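Local atomic coordinates of tartronic semialdehyde reductase (Salmonella typhimurium, PDB entry 1YB4), a protein that probably catalyses the reversible NAD(P)H-dependent reduction of tartronic semialdehyde (2-hydroxy-3-oxopropanoate) to (R)-glycerate. Residues 71-74 against 75-79; 218-221 against 222-225; 279-282 against 283-286. One frame throughout, in Å; residues are numbered along the deposited sequence.

Contact 1: residues 71-74 against 75-79; sequences QVED and VLFGE
Three successive i to i+4 backbone hydrogen bonds join residues 71-74 to 75-79, from the amides of Val-75, Leu-76 and Phe-77 back to the carbonyls of Gln-71, Val-72 and Glu-73. Residues 71-77 belong to helix 69-77, the crossover helix of a beta-alpha-beta unit (strands 61-64 and 90-94) in the Rossmann-type nucleotide-binding domain. The Phe-77 bond is short and nearly straight (N to Glu-73 O 2.7 Å, 173° at the hydrogen). On the buried flank Val-72 and Leu-76 run side by side, CG1 of the valine 3.8 Å from CD2 of the leucine, and both pack on Phe-106 of helix 100-111. Val-75 takes another flank, against Ile-64 and Ile-9, with CG2 beside the carbonyl oxygen of Gln-71. Glu-73 and Phe-77 cross at about a right angle: the glutamate is extended, with CG anti to the backbone N (chi1 -171°), and this methylene meets ring atom CD1. The Phe-77 ring also makes a cation-pi contact with Arg-109. On the exposed side the Asp-74 carboxylate lies beside the chain leaving the helix, OD2 of Asp-74 being 3.2 Å from CA of Gly-78.

Contact 2: residues 218-221 against 222-225; sequences EVHG and ERMI
Val-219 and Arg-223, one helical turn apart, point the same way, and CG1 of the valine sits over one face of the guanidinium, 3.6 Å from NE. The arginine runs straight from CG to NE, which carries its flat end back along the helix above this methyl group. NH1 of Arg-223 passes obliquely 3.7 Å from NE2 of His-220, with the ring and guanidinium planes 54° apart; the guanidinium charge is met through NH1 by a salt bridge to Asp-278. Both side chains belong to helix 215-225 of the all-helical C-terminal domain, in which the long helix 167-195 supports the buried flank. There the packing is close: selenomethionine Met-224 lays CG 3.3 Å from the carbonyl oxygen of His-220 and brings CE back to 4.0 Å from CB of the same histidine, its chain bent at the last torsion (chi3 -146°). Met-224 and His-220 both rest on Ile-183, while the imidazole also meets Phe-211 of the second subunit with ring planes roughly perpendicular. Glu-218 and Glu-222 occupy the looser, more solvent-accessible side. Only CB of Glu-222 packs back on the preceding turn, 3.2 Å from the carbonyl oxygen of Val-219; the chain then bends at chi2 (83°), and the carboxylate makes a long, weak ion pair with Arg-204.

Contact 3: residues 279-282 against 283-286; sequences HSAM and VQAL
The aliphatic part of Gln-284 lies against the carbonyl of Ala-281: CB of Gln-284 is 3.3 Å from O of Ala-281, and CG of Gln-284 is 3.4 Å from the same atom. That oxygen accepts the Gln-284 amide (N to O 2.9 Å), with the methylenes packed beside it. This is the entry to helix 283-290 in the all-helical C-terminal domain, where a short 3-10 segment, 279-281, leads into the helix. The bonds across the junction accordingly span three residues: besides Gln-284 to Ala-281, the amide of Ala-285 binds Met-282 O at 2.8 Å, while that of Val-283 makes a weak bond to Ser-280 O. In the two shorter bonds the donor stands well above the carbonyl plane, 49° out of it for Gln-284 and 39° for Ala-285.

Selenomethionine Met-282 has CG anti to the backbone N, and its chain bends at both following torsions. The modelled CE lies near Ala-285 and Leu-286, but so close that its exact place is doubtful. Met-282 packs on Leu-265 and Phe-266 of helix 257-271 and on Ile-183 of helix 167-195. Ser-280 hydrogen-bonds through OG to Asp-278, in the loop just before the 3-10 segment. Leu-286, farther along, also packs on Asn-255 of the second subunit. Val-283 faces Phe-229 and Met-224. One of its methyl groups, CG1, occupies the position between backbone N and carbonyl carbon (chi1 62°), which places it 3.4 Å from the carbonyl oxygen of Ser-280.

In the fold
Contact 1 belongs to the Rossmann-type domain, whereas contacts 2 and 3 lie together in the helical domain on the opposite side of the chain's centre. The centre of contact 1 is 40 Å from that of contact 2 and 36 Å from that of contact 3. The latter two have centres 11 Å apart and touch directly: NE2 of His-220 approaches NE2 of His-279 to 3.2 Å, and CG of Met-224 packs 3.7 Å from CG1 of Val-283. OD2 of Asp-278 bridges them, in a salt bridge with Arg-223 and a hydrogen bond with Ser-280. Contact 1 is nearer the predicted active-site residue Lys-172, the side chain of Val-72 being about 12 Å from that lysine's.

Contact 1: residues 71-74 against 75-79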
loop_
_atom_site.group_PDB
_atom_site.type_symbol
_atom_site.label_atom_id
_atom_site.label_comp_id
_atom_site.label_asym_id
_atom_site.label_seq_id
_atom_site.Cartn_x
_atom_site.Cartn_y
_atom_site.Cartn_z
ATOM N N GLN A 71 20.202 2.341 -24.058
ATOM C CA GLN A 71 20.309 2.522 -25.510
ATOM C C GLN A 71 20.598 3.979 -25.867
ATOM O O GLN A 71 21.132 4.268 -26.945
ATOM C CB GLN A 71 19.031 2.112 -26.211
ATOM C CG GLN A 71 18.835 0.631 -26.348
ATOM C CD GLN A 71 17.577 0.326 -27.121
ATOM O OE1 GLN A 71 17.462 0.662 -28.304
ATOM N NE2 GLN A 71 16.609 -0.292 -26.453
ATOM N N VAL A 72 20.224 4.897 -24.982
ATOM C CA VAL A 72 20.507 6.306 -25.217
ATOM C C VAL A 72 21.979 6.529 -24.864
ATOM O O VAL A 72 22.639 7.398 -25.436
ATOM C CB VAL A 72 19.633 7.237 -24.342
ATOM C CG1 VAL A 72 20.328 8.580 -24.130
ATOM C CG2 VAL A 72 18.315 7.477 -25.017
ATOM N N GLU A 73 22.499 5.734 -23.933
ATOM C CA GLU A 73 23.890 5.883 -23.522
ATOM C C GLU A 73 24.840 5.359 -24.595
ATOM O O GLU A 73 25.906 5.931 -24.825
ATOM C CB GLU A 73 24.150 5.143 -22.213
ATOM C CG GLU A 73 25.515 5.446 -21.624
ATOM C CD GLU A 73 25.835 4.605 -20.402
ATOM O OE1 GLU A 73 25.008 4.576 -19.458
ATOM O OE2 GLU A 73 26.922 3.981 -20.389
ATOM N N ASP A 74 24.441 4.275 -25.252
ATOM C CA ASP A 74 25.260 3.680 -26.292
ATOM C C ASP A 74 25.253 4.574 -27.527
ATOM O O ASP A 74 26.271 4.725 -28.199
ATOM C CB ASP A 74 24.731 2.288 -26.638
ATOM C CG ASP A 74 25.715 1.477 -27.461
ATOM O OD1 ASP A 74 25.322 0.399 -27.952
ATOM O OD2 ASP A 74 26.878 1.912 -27.614
ATOM N N VAL A 75 24.105 5.163 -27.838
ATOM C CA VAL A 75 24.032 6.049 -28.989
ATOM C C VAL A 75 24.987 7.198 -28.735
ATOM O O VAL A 75 25.677 7.665 -29.637
ATOM C CB VAL A 75 22.617 6.622 -29.190
ATOM C CG1 VAL A 75 22.670 7.828 -30.119
ATOM C CG2 VAL A 75 21.716 5.558 -29.781
ATOM N N LEU A 76 25.027 7.649 -27.491
ATOM C CA LEU A 76 25.900 8.745 -27.125
ATOM C C LEU A 76 27.364 8.340 -27.063
ATOM O O LEU A 76 28.197 8.895 -27.779
ATOM C CB LEU A 76 25.465 9.332 -25.781
ATOM C CG LEU A 76 24.683 10.656 -25.771
ATOM C CD1 LEU A 76 24.139 10.982 -27.147
ATOM C CD2 LEU A 76 23.555 10.561 -24.747
ATOM N N PHE A 77 27.690 7.363 -26.230
ATOM C CA PHE A 77 29.085 6.974 -26.099
ATOM C C PHE A 77 29.384 5.514 -26.423
ATOM O O PHE A 77 29.830 4.755 -25.565
ATOM C CB PHE A 77 29.554 7.317 -24.686
ATOM C CG PHE A 77 28.869 8.523 -24.111
ATOM C CD1 PHE A 77 27.747 8.381 -23.299
ATOM C CD2 PHE A 77 29.317 9.802 -24.412
ATOM C CE1 PHE A 77 27.079 9.497 -22.794
ATOM C CE2 PHE A 77 28.651 10.926 -23.910
ATOM C CZ PHE A 77 27.532 10.772 -23.101
ATOM N N GLY A 78 29.135 5.130 -27.669
ATOM C CA GLY A 78 29.393 3.766 -28.093
ATOM C C GLY A 78 30.360 3.822 -29.249
ATOM O O GLY A 78 30.658 4.912 -29.736
ATOM N N GLU A 79 30.851 2.671 -29.702
ATOM C CA GLU A 79 31.800 2.657 -30.812
ATOM C C GLU A 79 31.279 3.437 -32.025
ATOM O O GLU A 79 31.893 4.421 -32.441
ATOM C CB GLU A 79 32.150 1.214 -31.208
ATOM C CG GLU A 79 30.994 0.382 -31.729
ATOM C CD GLU A 79 30.670 -0.789 -30.830
ATOM O OE1 GLU A 79 30.004 -0.583 -29.792
ATOM O OE2 GLU A 79 31.098 -1.917 -31.160
#

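Contact 2: residues 218-221 against 222-225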
loop_
_atom_site.group_PDB
_atom_site.type_symbol
_atom_site.label_atom_id
_atom_site.label_comp_id
_atom_site.label_asym_id
_atom_site.label_seq_id
_atom_site.Cartn_x
_atom_site.Cartn_y
_atom_site.Cartn_z
ATOM N N GLU A 218 -12.575 13.026 -16.724
ATOM C CA GLU A 218 -13.308 13.418 -17.913
ATOM C C GLU A 218 -13.126 12.433 -19.061
ATOM O O GLU A 218 -14.102 11.863 -19.561
ATOM C CB GLU A 218 -12.865 14.798 -18.371
ATOM C CG GLU A 218 -13.746 15.372 -19.447
ATOM C CD GLU A 218 -13.144 16.604 -20.060
ATOM O OE1 GLU A 218 -12.424 17.332 -19.331
ATOM O OE2 GLU A 218 -13.399 16.842 -21.263
ATOM N N VAL A 219 -11.878 12.242 -19.481
ATOM C CA VAL A 219 -11.582 11.332 -20.571
ATOM C C VAL A 219 -11.595 9.871 -20.147
ATOM O O VAL A 219 -12.477 9.114 -20.557
ATOM C CB VAL A 219 -10.219 11.651 -21.215
ATOM C CG1 VAL A 219 -9.956 10.678 -22.375
ATOM C CG2 VAL A 219 -10.203 13.108 -21.728
ATOM N N HIS A 220 -10.622 9.476 -19.329
ATOM C CA HIS A 220 -10.513 8.101 -18.852
ATOM C C HIS A 220 -11.743 7.618 -18.109
ATOM O O HIS A 220 -12.107 6.439 -18.188
ATOM C CB HIS A 220 -9.282 7.963 -17.966
ATOM C CG HIS A 220 -8.019 8.359 -18.653
ATOM N ND1 HIS A 220 -7.703 9.675 -18.919
ATOM C CD2 HIS A 220 -7.038 7.615 -19.216
ATOM C CE1 HIS A 220 -6.583 9.721 -19.619
ATOM N NE2 HIS A 220 -6.159 8.485 -19.814
ATOM N N GLY A 221 -12.384 8.522 -17.375
ATOM C CA GLY A 221 -13.587 8.136 -16.662
ATOM C C GLY A 221 -14.557 7.548 -17.666
ATOM O O GLY A 221 -15.079 6.448 -17.498
ATOM N N GLU A 222 -14.776 8.296 -18.739
ATOM C CA GLU A 222 -15.674 7.889 -19.814
ATOM C C GLU A 222 -15.246 6.536 -20.407
ATOM O O GLU A 222 -16.070 5.640 -20.593
ATOM C CB GLU A 222 -15.677 8.974 -20.900
ATOM C CG GLU A 222 -16.759 8.836 -21.961
ATOM C CD GLU A 222 -18.096 9.410 -21.515
ATOM O OE1 GLU A 222 -18.674 8.898 -20.526
ATOM O OE2 GLU A 222 -18.569 10.376 -22.159
ATOM N N ARG A 223 -13.954 6.394 -20.689
ATOM C CA ARG A 223 -13.432 5.160 -21.247
ATOM C C ARG A 223 -13.766 3.933 -20.400
ATOM O O ARG A 223 -13.936 2.834 -20.930
ATOM C CB ARG A 223 -11.913 5.263 -21.431
ATOM C CG ARG A 223 -11.467 6.176 -22.554
ATOM C CD ARG A 223 -9.943 6.336 -22.587
ATOM N NE ARG A 223 -9.509 7.344 -23.557
ATOM C CZ ARG A 223 -8.244 7.707 -23.767
ATOM N NH1 ARG A 223 -7.259 7.148 -23.078
ATOM N NH2 ARG A 223 -7.964 8.645 -24.666
HETATM N N MSE A 224 -13.876 4.126 -19.086
HETATM C CA MSE A 224 -14.173 3.028 -18.170
HETATM C C MSE A 224 -15.635 2.625 -18.193
HETATM O O MSE A 224 -15.968 1.440 -18.080
HETATM C CB MSE A 224 -13.780 3.410 -16.738
HETATM C CG MSE A 224 -12.274 3.582 -16.497
HETATM SE SE MSE A 224 -11.851 4.280 -14.703
HETATM C CE MSE A 224 -10.275 5.334 -15.154
ATOM N N ILE A 225 -16.504 3.621 -18.328
ATOM C CA ILE A 225 -17.942 3.389 -18.355
ATOM C C ILE A 225 -18.407 2.712 -19.643
ATOM O O ILE A 225 -19.132 1.717 -19.613
ATOM C CB ILE A 225 -18.713 4.714 -18.190
ATOM C CG1 ILE A 225 -18.306 5.397 -16.868
ATOM C CG2 ILE A 225 -20.208 4.442 -18.224
ATOM C CD1 ILE A 225 -19.052 6.705 -16.549
#

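Contact 3: residues 279-282 against 283-286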
loop_
_atom_site.group_PDB
_atom_site.type_symbol
_atom_site.label_atom_id
_atom_site.label_comp_id
_atom_site.label_asym_id
_atom_site.label_seq_id
_atom_site.Cartn_x
_atom_site.Cartn_y
_atom_site.Cartn_z
ATOM N N HIS A 279 -4.375 2.413 -20.716
ATOM C CA HIS A 279 -4.199 2.405 -19.273
ATOM C C HIS A 279 -5.466 2.726 -18.489
ATOM O O HIS A 279 -5.472 2.674 -17.251
ATOM C CB HIS A 279 -3.044 3.319 -18.847
ATOM C CG HIS A 279 -3.110 4.705 -19.405
ATOM N ND1 HIS A 279 -2.122 5.638 -19.178
ATOM C CD2 HIS A 279 -4.061 5.332 -20.134
ATOM C CE1 HIS A 279 -2.462 6.784 -19.738
ATOM N NE2 HIS A 279 -3.635 6.627 -20.325
ATOM N N SER A 280 -6.546 3.046 -19.202
ATOM C CA SER A 280 -7.815 3.315 -18.542
ATOM C C SER A 280 -8.347 1.938 -18.142
ATOM O O SER A 280 -9.256 1.812 -17.321
ATOM C CB SER A 280 -8.791 4.020 -19.496
ATOM O OG SER A 280 -9.012 3.253 -20.668
ATOM N N ALA A 281 -7.751 0.905 -18.725
ATOM C CA ALA A 281 -8.116 -0.472 -18.432
ATOM C C ALA A 281 -7.770 -0.828 -16.980
ATOM O O ALA A 281 -8.097 -1.913 -16.482
ATOM C CB ALA A 281 -7.395 -1.395 -19.382
HETATM N N MSE A 282 -7.085 0.096 -16.323
HETATM C CA MSE A 282 -6.698 -0.044 -14.929
HETATM C C MSE A 282 -7.888 -0.480 -14.096
HETATM O O MSE A 282 -7.762 -1.331 -13.223
HETATM C CB MSE A 282 -6.189 1.308 -14.409
HETATM C CG MSE A 282 -6.121 1.460 -12.896
HETATM SE SE MSE A 282 -4.703 0.422 -12.111
HETATM C CE MSE A 282 -5.749 -0.907 -11.261
ATOM N N VAL A 283 -9.045 0.110 -14.384
ATOM C CA VAL A 283 -10.270 -0.154 -13.643
ATOM C C VAL A 283 -10.581 -1.624 -13.491
ATOM O O VAL A 283 -11.174 -2.052 -12.496
ATOM C CB VAL A 283 -11.480 0.574 -14.301
ATOM C CG1 VAL A 283 -11.695 0.060 -15.708
ATOM C CG2 VAL A 283 -12.738 0.399 -13.447
ATOM N N GLN A 284 -10.169 -2.412 -14.468
ATOM C CA GLN A 284 -10.434 -3.844 -14.414
ATOM C C GLN A 284 -9.769 -4.511 -13.211
ATOM O O GLN A 284 -10.284 -5.493 -12.680
ATOM C CB GLN A 284 -9.970 -4.517 -15.711
ATOM C CG GLN A 284 -10.721 -4.029 -16.940
ATOM C CD GLN A 284 -10.463 -4.885 -18.162
ATOM O OE1 GLN A 284 -9.354 -4.910 -18.698
ATOM N NE2 GLN A 284 -11.489 -5.603 -18.603
ATOM N N ALA A 285 -8.630 -3.975 -12.778
ATOM C CA ALA A 285 -7.926 -4.554 -11.645
ATOM C C ALA A 285 -8.758 -4.437 -10.392
ATOM O O ALA A 285 -8.851 -5.383 -9.618
ATOM C CB ALA A 285 -6.596 -3.883 -11.450
ATOM N N LEU A 286 -9.370 -3.277 -10.184
ATOM C CA LEU A 286 -10.199 -3.111 -9.003
ATOM C C LEU A 286 -11.534 -3.840 -9.145
ATOM O O LEU A 286 -12.124 -4.270 -8.152
ATOM C CB LEU A 286 -10.402 -1.630 -8.701
ATOM C CG LEU A 286 -9.048 -1.074 -8.266
ATOM C CD1 LEU A 286 -8.291 -0.590 -9.467
ATOM C CD2 LEU A 286 -9.241 0.031 -7.310
#